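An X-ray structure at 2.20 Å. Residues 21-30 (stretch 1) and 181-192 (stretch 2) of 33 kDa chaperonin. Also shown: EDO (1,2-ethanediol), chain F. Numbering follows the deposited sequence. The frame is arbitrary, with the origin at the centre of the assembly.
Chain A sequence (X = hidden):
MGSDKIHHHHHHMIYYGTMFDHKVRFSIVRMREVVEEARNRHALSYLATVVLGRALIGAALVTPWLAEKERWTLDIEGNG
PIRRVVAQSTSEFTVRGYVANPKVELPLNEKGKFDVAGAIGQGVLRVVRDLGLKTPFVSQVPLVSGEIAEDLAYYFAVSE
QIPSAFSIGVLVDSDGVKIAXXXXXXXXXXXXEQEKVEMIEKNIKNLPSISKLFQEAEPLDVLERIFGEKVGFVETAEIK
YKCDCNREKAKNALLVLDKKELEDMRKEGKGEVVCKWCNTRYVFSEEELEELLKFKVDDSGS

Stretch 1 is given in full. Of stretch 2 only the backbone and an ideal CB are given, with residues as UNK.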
ATOM      1  N   ASP A  21      -1.147   0.158  32.519  1.00 36.90           N
ATOM      2  CA  ASP A  21      -2.410   0.867  32.249  1.00 37.83           C
ATOM      3  C   ASP A  21      -2.747   0.851  30.790  1.00 36.21           C
ATOM      4  O   ASP A  21      -3.059   1.898  30.233  1.00 35.42           O
ATOM      5  CB  ASP A  21      -2.382   2.338  32.752  1.00 38.88           C
ATOM      6  CG  ASP A  21      -2.077   2.452  34.224  1.00 43.62           C
ATOM      7  OD1 ASP A  21      -2.707   1.720  35.022  1.00 49.15           O
ATOM      8  OD2 ASP A  21      -1.220   3.256  34.673  1.00 49.67           O
ATOM      9  N   HIS A  22      -2.642  -0.335  30.180  1.00 35.70           N
ATOM     10  CA  HIS A  22      -3.053  -0.559  28.793  1.00 35.45           C
ATOM     11  C   HIS A  22      -2.257   0.197  27.741  1.00 34.36           C
ATOM     12  O   HIS A  22      -2.715   0.322  26.603  1.00 35.01           O
ATOM     13  CB  HIS A  22      -4.555  -0.258  28.609  1.00 35.71           C
ATOM     14  CG  HIS A  22      -5.434  -1.163  29.398  1.00 39.99           C
ATOM     15  ND1 HIS A  22      -5.911  -0.824  30.651  1.00 45.13           N
ATOM     16  CD2 HIS A  22      -5.898  -2.405  29.138  1.00 42.56           C
ATOM     17  CE1 HIS A  22      -6.632  -1.820  31.124  1.00 44.32           C
ATOM     18  NE2 HIS A  22      -6.638  -2.791  30.228  1.00 44.00           N
ATOM     19  N   LYS A  23      -1.076   0.700  28.095  1.00 33.58           N
ATOM     20  CA  LYS A  23      -0.212   1.411  27.120  1.00 32.20           C
ATOM     21  C   LYS A  23       0.630   0.476  26.270  1.00 32.45           C
ATOM     22  O   LYS A  23       1.134   0.878  25.227  1.00 31.88           O
ATOM     23  CB  LYS A  23       0.665   2.427  27.852  1.00 31.18           C
ATOM     24  CG  LYS A  23      -0.180   3.471  28.546  1.00 28.61           C
ATOM     25  CD  LYS A  23       0.545   4.777  28.803  1.00 20.97           C
ATOM     26  CE  LYS A  23      -0.275   5.674  29.688  1.00 21.63           C
ATOM     27  NZ  LYS A  23       0.702   6.606  30.349  1.00 20.44           N
ATOM     28  N   VAL A  24       0.798  -0.770  26.736  1.00 33.40           N
ATOM     29  CA  VAL A  24       1.519  -1.812  25.993  1.00 33.66           C
ATOM     30  C   VAL A  24       0.615  -3.035  25.892  1.00 33.26           C
ATOM     31  O   VAL A  24      -0.095  -3.370  26.823  1.00 34.32           O
ATOM     32  CB  VAL A  24       2.840  -2.252  26.700  1.00 34.30           C
ATOM     33  CG1 VAL A  24       3.683  -3.264  25.824  1.00 34.72           C
ATOM     34  CG2 VAL A  24       3.697  -1.050  27.118  1.00 35.05           C
ATOM     35  N   ARG A  25       0.661  -3.677  24.746  1.00 32.38           N
ATOM     36  CA  ARG A  25      -0.027  -4.935  24.482  1.00 32.98           C
ATOM     37  C   ARG A  25       1.006  -6.005  24.122  1.00 32.40           C
ATOM     38  O   ARG A  25       2.073  -5.704  23.609  1.00 30.32           O
ATOM     39  CB  ARG A  25      -1.120  -4.776  23.387  1.00 32.09           C
ATOM     40  CG  ARG A  25      -0.630  -4.606  21.961  1.00 34.57           C
ATOM     41  CD  ARG A  25      -1.748  -4.223  20.979  1.00 31.90           C
ATOM     42  NE  ARG A  25      -1.276  -4.151  19.602  1.00 33.86           N
ATOM     43  CZ  ARG A  25      -1.985  -3.696  18.568  1.00 35.57           C
ATOM     44  NH1 ARG A  25      -3.188  -3.161  18.714  1.00 35.34           N
ATOM     45  NH2 ARG A  25      -1.486  -3.775  17.366  1.00 38.22           N
ATOM     46  N   PHE A  26       0.698  -7.252  24.473  1.00 32.61           N
ATOM     47  CA  PHE A  26       1.589  -8.360  24.166  1.00 31.54           C
ATOM     48  C   PHE A  26       0.780  -9.570  23.713  1.00 32.63           C
ATOM     49  O   PHE A  26      -0.396  -9.732  24.108  1.00 33.83           O
ATOM     50  CB  PHE A  26       2.458  -8.756  25.380  1.00 31.66           C
ATOM     51  CG  PHE A  26       1.673  -9.282  26.545  1.00 30.84           C
ATOM     52  CD1 PHE A  26       1.237 -10.604  26.561  1.00 30.63           C
ATOM     53  CD2 PHE A  26       1.341  -8.449  27.602  1.00 32.12           C
ATOM     54  CE1 PHE A  26       0.465 -11.069  27.597  1.00 31.71           C
ATOM     55  CE2 PHE A  26       0.568  -8.902  28.638  1.00 31.01           C
ATOM     56  CZ  PHE A  26       0.128 -10.227  28.624  1.00 26.83           C
ATOM     57  N   SER A  27       1.495 -10.459  23.021  1.00 30.86           N
ATOM     58  CA  SER A  27       1.034 -11.641  22.299  1.00 32.35           C
ATOM     59  C   SER A  27       2.196 -12.608  22.435  1.00 31.32           C
ATOM     60  O   SER A  27       3.339 -12.197  22.211  1.00 28.75           O
ATOM     61  CB  SER A  27       0.966 -11.283  20.782  1.00 32.58           C
ATOM     62  OG  SER A  27      -0.042 -11.987  20.193  1.00 44.96           O
ATOM     63  N   ILE A  28       1.937 -13.872  22.747  1.00 31.58           N
ATOM     64  CA  ILE A  28       2.978 -14.922  22.695  1.00 31.50           C
ATOM     65  C   ILE A  28       2.315 -16.241  22.277  1.00 30.93           C
ATOM     66  O   ILE A  28       1.205 -16.578  22.701  1.00 29.45           O
ATOM     67  CB  ILE A  28       3.729 -15.068  24.056  1.00 31.81           C
ATOM     68  CG1 ILE A  28       4.879 -16.062  23.970  1.00 30.53           C
ATOM     69  CG2 ILE A  28       2.761 -15.538  25.169  1.00 33.08           C
ATOM     70  CD1 ILE A  28       5.940 -15.899  25.087  1.00 29.66           C
ATOM     71  N   VAL A  29       2.973 -16.958  21.399  1.00 30.92           N
ATOM     72  CA  VAL A  29       2.300 -18.062  20.671  1.00 30.74           C
ATOM     73  C   VAL A  29       3.244 -19.253  20.609  1.00 30.53           C
ATOM     74  O   VAL A  29       4.449 -19.093  20.445  1.00 29.91           O
ATOM     75  CB  VAL A  29       1.764 -17.634  19.268  1.00 31.04           C
ATOM     76  CG1 VAL A  29       2.886 -17.459  18.225  1.00 32.67           C
ATOM     77  CG2 VAL A  29       0.707 -18.615  18.764  1.00 31.18           C
ATOM     78  N   ARG A  30       2.686 -20.424  20.849  1.00 29.71           N
ATOM     79  CA  ARG A  30       3.354 -21.682  20.571  1.00 31.61           C
ATOM     80  C   ARG A  30       2.486 -22.421  19.560  1.00 30.12           C
ATOM     81  O   ARG A  30       1.333 -22.782  19.851  1.00 27.54           O
ATOM     82  CB  ARG A  30       3.454 -22.531  21.832  1.00 32.32           C
ATOM     83  CG  ARG A  30       4.437 -22.005  22.867  1.00 39.54           C
ATOM     84  CD  ARG A  30       5.799 -22.623  22.789  1.00 47.17           C
ATOM     85  NE  ARG A  30       5.984 -23.648  23.812  1.00 52.64           N
ATOM     86  CZ  ARG A  30       6.787 -24.705  23.729  1.00 56.66           C
ATOM     87  NH1 ARG A  30       7.508 -24.951  22.637  1.00 53.98           N
ATOM     88  NH2 ARG A  30       6.814 -25.567  24.752  1.00 59.45           N
ATOM     89  N   UNK A 181       7.253 -20.718  17.340  1.00 35.31           N
ATOM     90  CA  UNK A 181       6.668 -19.794  18.279  1.00 35.47           C
ATOM     91  C   UNK A 181       7.281 -18.425  18.246  1.00 34.74           C
ATOM     92  O   UNK A 181       8.228 -18.153  17.515  1.00 33.80           O
ATOM     93  CB  UNK A 181       6.776 -20.361  19.696  1.00 35.47           C
ATOM     94  N   UNK A 182       6.682 -17.524  19.012  1.00 34.04           N
ATOM     95  CA  UNK A 182       7.281 -16.216  19.153  1.00 33.57           C
ATOM     96  C   UNK A 182       6.465 -15.273  19.981  1.00 33.19           C
ATOM     97  O   UNK A 182       5.432 -15.640  20.551  1.00 32.23           O
ATOM     98  CB  UNK A 182       7.519 -15.599  17.773  1.00 33.57           C
ATOM     99  N   UNK A 183       6.938 -14.045  20.072  1.00 33.40           N
ATOM    100  CA  UNK A 183       6.133 -13.035  20.769  1.00 34.05           C
ATOM    101  C   UNK A 183       6.192 -11.712  20.063  1.00 34.18           C
ATOM    102  O   UNK A 183       7.083 -11.484  19.222  1.00 33.66           O
ATOM    103  CB  UNK A 183       6.601 -12.868  22.216  1.00 34.05           C
ATOM    104  N   UNK A 184       5.240 -10.860  20.427  1.00 35.28           N
ATOM    105  CA  UNK A 184       5.121  -9.468  19.979  1.00 36.28           C
ATOM    106  C   UNK A 184       4.842  -8.578  21.181  1.00 37.28           C
ATOM    107  O   UNK A 184       3.959  -8.871  21.997  1.00 38.48           O
ATOM    108  CB  UNK A 184       4.018  -9.318  18.930  1.00 36.28           C
ATOM    109  N   UNK A 185       5.622  -7.500  21.305  1.00 37.21           N
ATOM    110  CA  UNK A 185       5.357  -6.436  22.298  1.00 35.84           C
ATOM    111  C   UNK A 185       5.252  -5.102  21.531  1.00 35.11           C
ATOM    112  O   UNK A 185       6.131  -4.794  20.719  1.00 36.89           O
ATOM    113  CB  UNK A 185       6.454  -6.377  23.363  1.00 35.84           C
ATOM    114  N   UNK A 186       4.160  -4.359  21.793  1.00 33.43           N
ATOM    115  CA  UNK A 186       3.766  -3.155  21.054  1.00 32.56           C
ATOM    116  C   UNK A 186       3.294  -2.049  21.950  1.00 33.90           C
ATOM    117  O   UNK A 186       2.505  -2.252  22.894  1.00 33.43           O
ATOM    118  CB  UNK A 186       2.664  -3.487  20.046  1.00 32.56           C
ATOM    119  N   UNK A 187       3.793  -0.857  21.663  1.00 34.47           N
ATOM    120  CA  UNK A 187       3.430   0.320  22.426  1.00 34.68           C
ATOM    121  C   UNK A 187       2.272   1.001  21.738  1.00 34.54           C
ATOM    122  O   UNK A 187       2.433   1.624  20.694  1.00 35.90           O
ATOM    123  CB  UNK A 187       4.616   1.274  22.580  1.00 34.68           C
ATOM    124  N   UNK A 188       1.090   0.846  22.313  1.00 33.10           N
ATOM    125  CA  UNK A 188      -0.103   1.393  21.684  1.00 33.48           C
ATOM    126  C   UNK A 188      -0.423   2.784  22.231  1.00 33.21           C
ATOM    127  O   UNK A 188      -1.290   3.453  21.701  1.00 32.92           O
ATOM    128  CB  UNK A 188      -1.292   0.454  21.896  1.00 33.48           C
ATOM    129  N   UNK A 189       0.300   3.210  23.262  1.00 33.37           N
ATOM    130  CA  UNK A 189       0.150   4.567  23.813  1.00 33.55           C
ATOM    131  C   UNK A 189       1.542   5.121  24.141  1.00 34.80           C
ATOM    132  O   UNK A 189       2.121   4.917  25.238  1.00 35.12           O
ATOM    133  CB  UNK A 189      -0.740   4.563  25.057  1.00 33.55           C
ATOM    134  N   UNK A 190       2.059   5.857  23.169  1.00 35.88           N
ATOM    135  CA  UNK A 190       3.397   6.415  23.244  1.00 36.21           C
ATOM    136  C   UNK A 190       3.667   7.449  24.332  1.00 37.67           C
ATOM    137  O   UNK A 190       4.792   7.929  24.425  1.00 38.82           O
ATOM    138  CB  UNK A 190       3.724   7.051  21.891  1.00 36.21           C
ATOM    139  N   UNK A 191       2.674   7.803  25.152  1.00 38.44           N
ATOM    140  CA  UNK A 191       2.952   8.541  26.391  1.00 38.45           C
ATOM    141  C   UNK A 191       3.568   7.667  27.507  1.00 38.96           C
ATOM    142  O   UNK A 191       3.909   8.174  28.576  1.00 38.97           O
ATOM    143  CB  UNK A 191       1.656   9.174  26.902  1.00 38.45           C
ATOM    144  N   UNK A 192       3.725   6.375  27.257  1.00 39.48           N
ATOM    145  CA  UNK A 192       4.368   5.456  28.194  1.00 39.71           C
ATOM    146  C   UNK A 192       5.764   5.922  28.639  1.00 41.82           C
ATOM    147  O   UNK A 192       6.652   6.142  27.816  1.00 42.75           O
ATOM    148  CB  UNK A 192       4.473   4.069  27.556  1.00 39.71           C
TER
HETATM  149  C1  EDO F 303      -3.123  -5.125  12.752  1.00 34.69           C
HETATM  150  O1  EDO F 303      -2.328  -4.404  11.834  1.00 35.39           O
HETATM  151  C2  EDO F 303      -3.758  -4.343  13.902  1.00 36.52           C
HETATM  152  O2  EDO F 303      -2.835  -3.569  14.699  1.00 37.35           O

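Strand 181-187 pairs antiparallel with strand 24-30; because a strand is extended, its side chains fall alternately on the two faces of the sheet, and 188-192 form a loop and turn beyond it.

Position 181 pairs with Arg-30. Its ideal CB lies 2.8 Å from Val-29 O, a clash as modelled, which favours glycine. The residue is Gly-181. Position 182, with phi/psi of 177/-176, is fully extended; its ideal CB would be 5.0 Å from Val-29 CG1, so stretch 1 leaves room, but the fully extended backbone is most readily adopted by glycine. It is Gly-182, whose backbone pairs with Val-29: Val-29 N donates to Gly-182 O at 2.9 Å and Gly-182 N to Val-29 O at 3.1 Å.

Position 183 lies on the face of Ile-28, which invites an apolar residue. Phe-183 places CB 4.0 Å from Ile-28 CG1, while its ring leads away. Position 184 sits beside Ser-27 on the other face, where many small or medium residues would suit; Ala-184 brings its CB 4.1 Å from Ser-27 CB. Position 185 shares the face of Val-24 and Phe-26, suiting a beta-branched aliphatic residue. Val-185 packs CG1 3.5 Å from Val-24 CG1.

Position 186 shares its face with Arg-25, whose extended side chain carries a guanidinium that offers donors. Glutamate, glutamine or another acceptor could answer. In Gln-186, OE1 accepts from both Arg-25 NE (3.1 Å) and Arg-25 NH2 (3.0 Å), near the guanidinium plane. Arg-25 NH2 also donates to EDO O2, at 3.0 Å.

Position 187 returns to the face of Val-24, and aliphatic residues fit. Ile-187 makes a loose contact, CG1 to Val-24 CG2 at 4.4 Å. At 188 the strand has ended and CB points toward stretch 1, near Lys-23 O and the aliphatic part of Arg-25; a branched apolar residue or a methionine could cover them. Ile-188 sets CG2 over one guanidinium face, 3.5 Å from Arg-25 CD, and its N donates to Lys-23 O (2.9 Å).

Position 189 points toward the Lys-23 chain and opens a type I turn, a place for aspartate, asparagine or serine. Asp-189 brings OD2 to 3.6 Å from Lys-23 CD, while OD1 can accept from the backbone N of 191. Position 190 points away with nothing of stretch 1 nearby, so many polar or charged residues suit. It is Arg-190, whose guanidinium is hydrogen-bonded elsewhere in the structure. Position 191 lies near Lys-23 NZ, favouring an acceptor; Thr-191 OG1 receives a weak hydrogen bond from Lys-23 NZ at 3.4 Å. Thr-191 N and Thr-191 OG1 donate to Asp-189 OD1 at 3.2 and 2.8 Å. Position 192 faces Lys-23 CB and Val-24 CG2, an apolar patch for leucine, isoleucine or methionine. Leu-192 places CD2 3.6 Å from Val-24 CG2.

Stretch 2 (181-192) GGFAVQIIDRTL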
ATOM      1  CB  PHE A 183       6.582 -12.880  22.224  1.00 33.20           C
ATOM      2  CG  PHE A 183       8.018 -12.485  22.382  1.00 34.39           C
ATOM      3  CD1 PHE A 183       8.420 -11.165  22.213  1.00 31.86           C
ATOM      4  CD2 PHE A 183       8.970 -13.449  22.756  1.00 33.67           C
ATOM      5  CE1 PHE A 183       9.770 -10.819  22.375  1.00 30.66           C
ATOM      6  CE2 PHE A 183      10.288 -13.140  22.878  1.00 25.10           C
ATOM      7  CZ  PHE A 183      10.705 -11.805  22.714  1.00 34.81           C
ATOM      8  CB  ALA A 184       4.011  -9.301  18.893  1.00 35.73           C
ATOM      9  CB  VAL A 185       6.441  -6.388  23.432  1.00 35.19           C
ATOM     10  CG1 VAL A 185       6.105  -5.371  24.512  1.00 35.48           C
ATOM     11  CG2 VAL A 185       6.580  -7.746  24.118  1.00 31.17           C
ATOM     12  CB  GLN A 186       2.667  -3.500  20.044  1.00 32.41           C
ATOM     13  CG  GLN A 186       3.100  -4.593  19.049  1.00 34.27           C
ATOM     14  CD  GLN A 186       2.188  -4.804  17.806  1.00 36.79           C
ATOM     15  OE1 GLN A 186       1.081  -5.313  17.919  1.00 41.40           O
ATOM     16  NE2 GLN A 186       2.714  -4.472  16.608  1.00 34.30           N
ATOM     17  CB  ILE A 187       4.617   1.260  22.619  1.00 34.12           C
ATOM     18  CG1 ILE A 187       5.671   0.550  23.482  1.00 35.64           C
ATOM     19  CG2 ILE A 187       4.151   2.489  23.305  1.00 33.36           C
ATOM     20  CD1 ILE A 187       7.060   1.269  23.610  1.00 35.29           C
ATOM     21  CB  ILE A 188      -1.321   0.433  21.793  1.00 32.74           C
ATOM     22  CG1 ILE A 188      -1.522  -0.006  23.255  1.00 32.96           C
ATOM     23  CG2 ILE A 188      -1.127  -0.747  20.804  1.00 33.24           C
ATOM     24  CD1 ILE A 188      -2.915  -0.621  23.562  1.00 33.03           C
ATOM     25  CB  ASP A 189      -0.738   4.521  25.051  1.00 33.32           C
ATOM     26  CG  ASP A 189      -0.992   5.881  25.659  1.00 34.28           C
ATOM     27  OD1 ASP A 189      -0.358   6.921  25.335  1.00 35.55           O
ATOM     28  OD2 ASP A 189      -1.883   5.988  26.496  1.00 36.10           O
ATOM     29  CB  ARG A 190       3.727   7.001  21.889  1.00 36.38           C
ATOM     30  CG  ARG A 190       4.205   5.967  20.844  1.00 36.15           C
ATOM     31  CD  ARG A 190       4.296   6.524  19.422  1.00 37.56           C
ATOM     32  NE  ARG A 190       3.013   7.083  18.972  1.00 42.11           N
ATOM     33  CZ  ARG A 190       2.773   7.632  17.778  1.00 45.42           C
ATOM     34  NH1 ARG A 190       3.719   7.691  16.842  1.00 45.10           N
ATOM     35  NH2 ARG A 190       1.570   8.136  17.521  1.00 45.97           N
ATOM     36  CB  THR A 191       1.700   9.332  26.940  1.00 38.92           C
ATOM     37  OG1 THR A 191       0.684   8.449  27.465  1.00 36.15           O
ATOM     38  CG2 THR A 191       1.040  10.135  25.825  1.00 40.62           C
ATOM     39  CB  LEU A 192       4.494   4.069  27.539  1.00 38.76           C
ATOM     40  CG  LEU A 192       5.243   3.020  28.384  1.00 37.63           C
ATOM     41  CD1 LEU A 192       4.364   2.521  29.481  1.00 37.05           C
ATOM     42  CD2 LEU A 192       5.760   1.824  27.566  1.00 36.68           C
TER
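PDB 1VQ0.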